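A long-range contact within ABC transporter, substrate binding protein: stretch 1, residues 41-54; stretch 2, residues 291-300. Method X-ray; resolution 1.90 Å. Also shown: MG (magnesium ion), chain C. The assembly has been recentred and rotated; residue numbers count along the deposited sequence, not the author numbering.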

# COMPACT_ATOMS: atom_id res chain seq x y z
N SER A 41 -7.81 2.29 1.12
CA SER A 41 -6.67 2.99 1.65
C SER A 41 -5.97 3.82 0.59
O SER A 41 -5.02 4.50 0.91
N LEU A 42 -6.43 3.73 -0.66
CA LEU A 42 -5.84 4.49 -1.75
C LEU A 42 -6.23 5.95 -1.57
O LEU A 42 -7.42 6.30 -1.57
N ASP A 43 -5.23 6.81 -1.38
CA ASP A 43 -5.48 8.24 -1.10
C ASP A 43 -6.43 8.80 -2.17
O ASP A 43 -6.19 8.65 -3.38
N GLU A 44 -7.49 9.46 -1.70
CA GLU A 44 -8.60 9.87 -2.57
C GLU A 44 -8.20 10.64 -3.83
O GLU A 44 -8.74 10.34 -4.88
N PRO A 45 -7.27 11.61 -3.74
CA PRO A 45 -6.93 12.31 -4.99
C PRO A 45 -6.31 11.44 -6.05
O PRO A 45 -6.56 11.67 -7.22
N LEU A 46 -5.57 10.40 -5.66
CA LEU A 46 -5.05 9.44 -6.63
C LEU A 46 -6.15 8.47 -7.12
O LEU A 46 -6.09 7.93 -8.24
N ALA A 47 -7.16 8.25 -6.29
CA ALA A 47 -8.27 7.36 -6.62
C ALA A 47 -9.25 7.98 -7.63
O ALA A 47 -9.96 7.27 -8.33
N THR A 48 -9.27 9.31 -7.72
CA THR A 48 -10.29 10.02 -8.46
C THR A 48 -10.39 9.62 -9.93
O THR A 48 -11.49 9.41 -10.40
N PRO A 49 -9.26 9.48 -10.65
CA PRO A 49 -9.30 8.99 -12.04
C PRO A 49 -9.90 7.57 -12.21
O PRO A 49 -10.55 7.27 -13.23
N MET A 50 -9.70 6.71 -11.23
CA MET A 50 -10.34 5.38 -11.24
C MET A 50 -11.85 5.52 -11.04
O MET A 50 -12.64 4.89 -11.77
N ILE A 51 -12.23 6.34 -10.06
CA ILE A 51 -13.64 6.61 -9.82
C ILE A 51 -14.31 7.22 -11.07
O ILE A 51 -15.39 6.79 -11.48
N GLU A 52 -13.67 8.21 -11.68
CA GLU A 52 -14.21 8.84 -12.89
C GLU A 52 -14.34 7.83 -14.03
O GLU A 52 -15.35 7.83 -14.72
N GLY A 53 -13.34 6.98 -14.21
CA GLY A 53 -13.38 5.96 -15.27
C GLY A 53 -14.53 4.98 -15.07
O GLY A 53 -15.28 4.67 -16.01
N PHE A 54 -14.68 4.51 -13.85
CA PHE A 54 -15.77 3.64 -13.47
C PHE A 54 -17.12 4.29 -13.77
O PHE A 54 -18.00 3.65 -14.34
N THR A 291 -4.88 0.28 -17.07
CA THR A 291 -4.13 1.27 -17.86
C THR A 291 -4.14 2.66 -17.20
O THR A 291 -3.14 3.38 -17.23
N ILE A 292 -5.26 3.04 -16.59
CA ILE A 292 -5.35 4.29 -15.81
C ILE A 292 -4.36 4.27 -14.66
O ILE A 292 -3.61 5.23 -14.47
N MET A 293 -4.33 3.18 -13.89
CA MET A 293 -3.31 3.01 -12.83
C MET A 293 -1.86 3.19 -13.34
O MET A 293 -1.09 4.03 -12.85
N ALA A 294 -1.51 2.39 -14.33
CA ALA A 294 -0.17 2.39 -14.89
C ALA A 294 0.23 3.73 -15.50
O ALA A 294 1.35 4.19 -15.32
N ARG A 295 -0.69 4.33 -16.26
CA ARG A 295 -0.36 5.49 -17.08
C ARG A 295 -0.66 6.81 -16.41
O ARG A 295 -0.05 7.84 -16.77
N GLN A 296 -1.59 6.81 -15.45
CA GLN A 296 -1.99 8.05 -14.79
C GLN A 296 -1.53 8.14 -13.36
O GLN A 296 -1.10 9.22 -12.94
N LEU A 297 -1.59 7.04 -12.60
CA LEU A 297 -1.38 7.11 -11.16
C LEU A 297 -0.00 6.62 -10.72
O LEU A 297 0.26 6.54 -9.51
N GLN A 298 0.87 6.26 -11.66
CA GLN A 298 2.18 5.72 -11.30
C GLN A 298 2.06 4.49 -10.39
O GLN A 298 2.91 4.26 -9.54
N ILE A 299 0.99 3.72 -10.58
CA ILE A 299 0.78 2.49 -9.83
C ILE A 299 0.92 1.33 -10.84
O ILE A 299 0.08 1.19 -11.75
N PRO A 300 2.01 0.57 -10.74
CA PRO A 300 2.21 -0.48 -11.74
C PRO A 300 1.13 -1.58 -11.74
O PRO A 300 0.66 -2.02 -10.68

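Two helices far apart in sequence, one beginning at Glu-44 and one entering stretch 2 from earlier in the chain, approach to 9.8 Å between axes, their directions differing by 139°. No hydrogen bond crosses between the stretches; the contact rests on the fit of apolar side chains.

Leu-297 is the central bump. Its CB points toward stretch 1, and with chi1 near -41° (m) and chi2 t its two methyls enter a hollow formed by Leu-46, Pro-49 and Met-50. CD2 meets Pro-49 CG at 3.7 Å, while CD1 lies 3.8 Å from Met-50 CG and only 3.2 Å from the backbone O of Leu-46. A branched leucine suits this place because its fork can touch several walls at once. Leu-46 starts sideways, but its off-well chi1 of -138° brings its end nearer, placing CD1 4.1 Å from Leu-297 CB.

Five residues earlier, Ile-292 (m, t) supplies the second bump. Its CG2 packs 3.6 Å from Met-50 SD and 3.9 Å from Pro-49 CB, whereas CD1 reaches over Gly-53, 4.4 Å from its CA. Glycine leaves the necessary hollow: an ideal CB there would sit 2.9 Å from Ile-292 CD1, a clash.

Met-50, folded m, m, m, is the flexible filler. Its CB points sideways, yet the chain bends inward until its CE lies 3.8 Å from Met-293 CE. Pro-49 offers a compact, rigid ring, whose CB also approaches Gln-296 OE1 at 3.6 Å, without a hydrogen bond.

Beyond the helices, Leu-42 (t, p) and Ile-299 (m, t) extend the apolar seam, their CD1 atoms 3.8 Å apart.

The polar bonds of Thr-48 and the magnesium site lie outside this seam. Thr-48 points away and its OG1 donates to Glu-44 O at 3.0 Å. Magnesium is bound by Ser-41 O, Asp-43 OD1 and water 1, each 2.3 Å from MG, with further ligands elsewhere in the structure.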

# COMPACT_ATOMS: atom_id res chain seq x y z
CB SER A 41 -5.68 2.02 2.29
OG SER A 41 -5.04 1.18 1.33
CB LEU A 42 -6.27 3.95 -3.12
CG LEU A 42 -5.71 4.68 -4.37
CD1 LEU A 42 -4.18 4.67 -4.45
CD2 LEU A 42 -6.26 4.14 -5.66
CB ASP A 43 -4.19 9.05 -1.10
CG ASP A 43 -3.28 8.72 0.08
OD1 ASP A 43 -3.52 7.74 0.82
OD2 ASP A 43 -2.29 9.45 0.28
CB GLU A 44 -9.67 10.61 -1.78
CG GLU A 44 -10.94 10.89 -2.58
CD GLU A 44 -10.93 12.22 -3.31
OE1 GLU A 44 -9.95 12.98 -3.14
OE2 GLU A 44 -11.93 12.51 -4.02
CB PRO A 45 -6.00 13.44 -4.53
CG PRO A 45 -6.31 13.61 -3.07
CD PRO A 45 -6.58 12.21 -2.58
CB LEU A 46 -3.88 8.68 -6.00
CG LEU A 46 -2.60 8.36 -6.76
CD1 LEU A 46 -2.15 9.44 -7.75
CD2 LEU A 46 -1.52 8.02 -5.72
CB ALA A 47 -8.99 6.92 -5.34
CB THR A 48 -10.15 11.57 -8.22
OG1 THR A 48 -10.43 11.81 -6.83
CG2 THR A 48 -11.14 12.38 -9.07
CB PRO A 49 -7.83 9.01 -12.46
CG PRO A 49 -7.21 10.08 -11.63
CD PRO A 49 -7.89 9.85 -10.27
CB MET A 50 -9.73 4.44 -10.20
CG MET A 50 -8.28 4.07 -10.47
SD MET A 50 -7.91 3.20 -12.03
CE MET A 50 -8.59 1.60 -11.61
CB ILE A 51 -13.83 7.50 -8.57
CG1 ILE A 51 -13.37 6.74 -7.31
CG2 ILE A 51 -15.27 7.90 -8.41
CD1 ILE A 51 -13.00 7.61 -6.11
CB GLU A 52 -13.34 10.02 -13.30
CG GLU A 52 -13.48 11.20 -12.33
CD GLU A 52 -12.46 12.32 -12.55
OE1 GLU A 52 -11.49 12.13 -13.33
OE2 GLU A 52 -12.63 13.38 -11.89
CB PHE A 54 -15.67 3.26 -11.99
CG PHE A 54 -16.83 2.44 -11.50
CD1 PHE A 54 -16.91 1.09 -11.81
CD2 PHE A 54 -17.86 3.03 -10.76
CE1 PHE A 54 -18.01 0.32 -11.37
CE2 PHE A 54 -18.96 2.27 -10.34
CZ PHE A 54 -19.02 0.93 -10.62
CB THR A 291 -4.61 1.33 -19.33
OG1 THR A 291 -4.50 0.05 -19.93
CG2 THR A 291 -3.77 2.32 -20.16
CB ILE A 292 -6.77 4.58 -15.28
CG1 ILE A 292 -7.74 4.83 -16.44
CG2 ILE A 292 -6.75 5.78 -14.31
CD1 ILE A 292 -9.26 4.72 -16.06
CB MET A 293 -3.37 1.59 -12.27
CG MET A 293 -4.40 1.28 -11.22
SD MET A 293 -4.34 -0.53 -10.91
CE MET A 293 -5.96 -0.74 -10.18
CB ALA A 294 -0.04 1.30 -15.93
CB ARG A 295 -1.09 5.43 -18.41
CG ARG A 295 -0.90 4.13 -19.14
CD ARG A 295 0.24 4.11 -20.15
NE ARG A 295 0.02 3.00 -21.09
CZ ARG A 295 0.23 1.71 -20.82
NH1 ARG A 295 0.73 1.31 -19.65
NH2 ARG A 295 -0.03 0.80 -21.76
CB GLN A 296 -3.50 8.26 -14.87
CG GLN A 296 -3.95 8.63 -16.27
CD GLN A 296 -5.45 8.91 -16.36
OE1 GLN A 296 -6.02 9.62 -15.54
NE2 GLN A 296 -6.08 8.35 -17.39
CB LEU A 297 -2.47 6.29 -10.42
CG LEU A 297 -3.93 6.37 -10.90
CD1 LEU A 297 -4.85 5.57 -9.98
CD2 LEU A 297 -4.38 7.82 -11.01
CB GLN A 298 3.04 6.79 -10.61
CG GLN A 298 3.38 7.98 -11.47
CD GLN A 298 4.64 7.74 -12.25
OE1 GLN A 298 4.82 6.67 -12.85
NE2 GLN A 298 5.52 8.72 -12.24
CB ILE A 299 -0.60 2.48 -9.20
CG1 ILE A 299 -0.70 3.62 -8.17
CG2 ILE A 299 -0.86 1.09 -8.59
CD1 ILE A 299 -2.07 3.73 -7.52
CB PRO A 300 3.61 -1.02 -11.40
CG PRO A 300 4.29 0.15 -10.69
CD PRO A 300 3.19 0.71 -9.86
MG MG C . -3.73 5.87 2.18
O HOH W 1 -5.44 6.90 3.29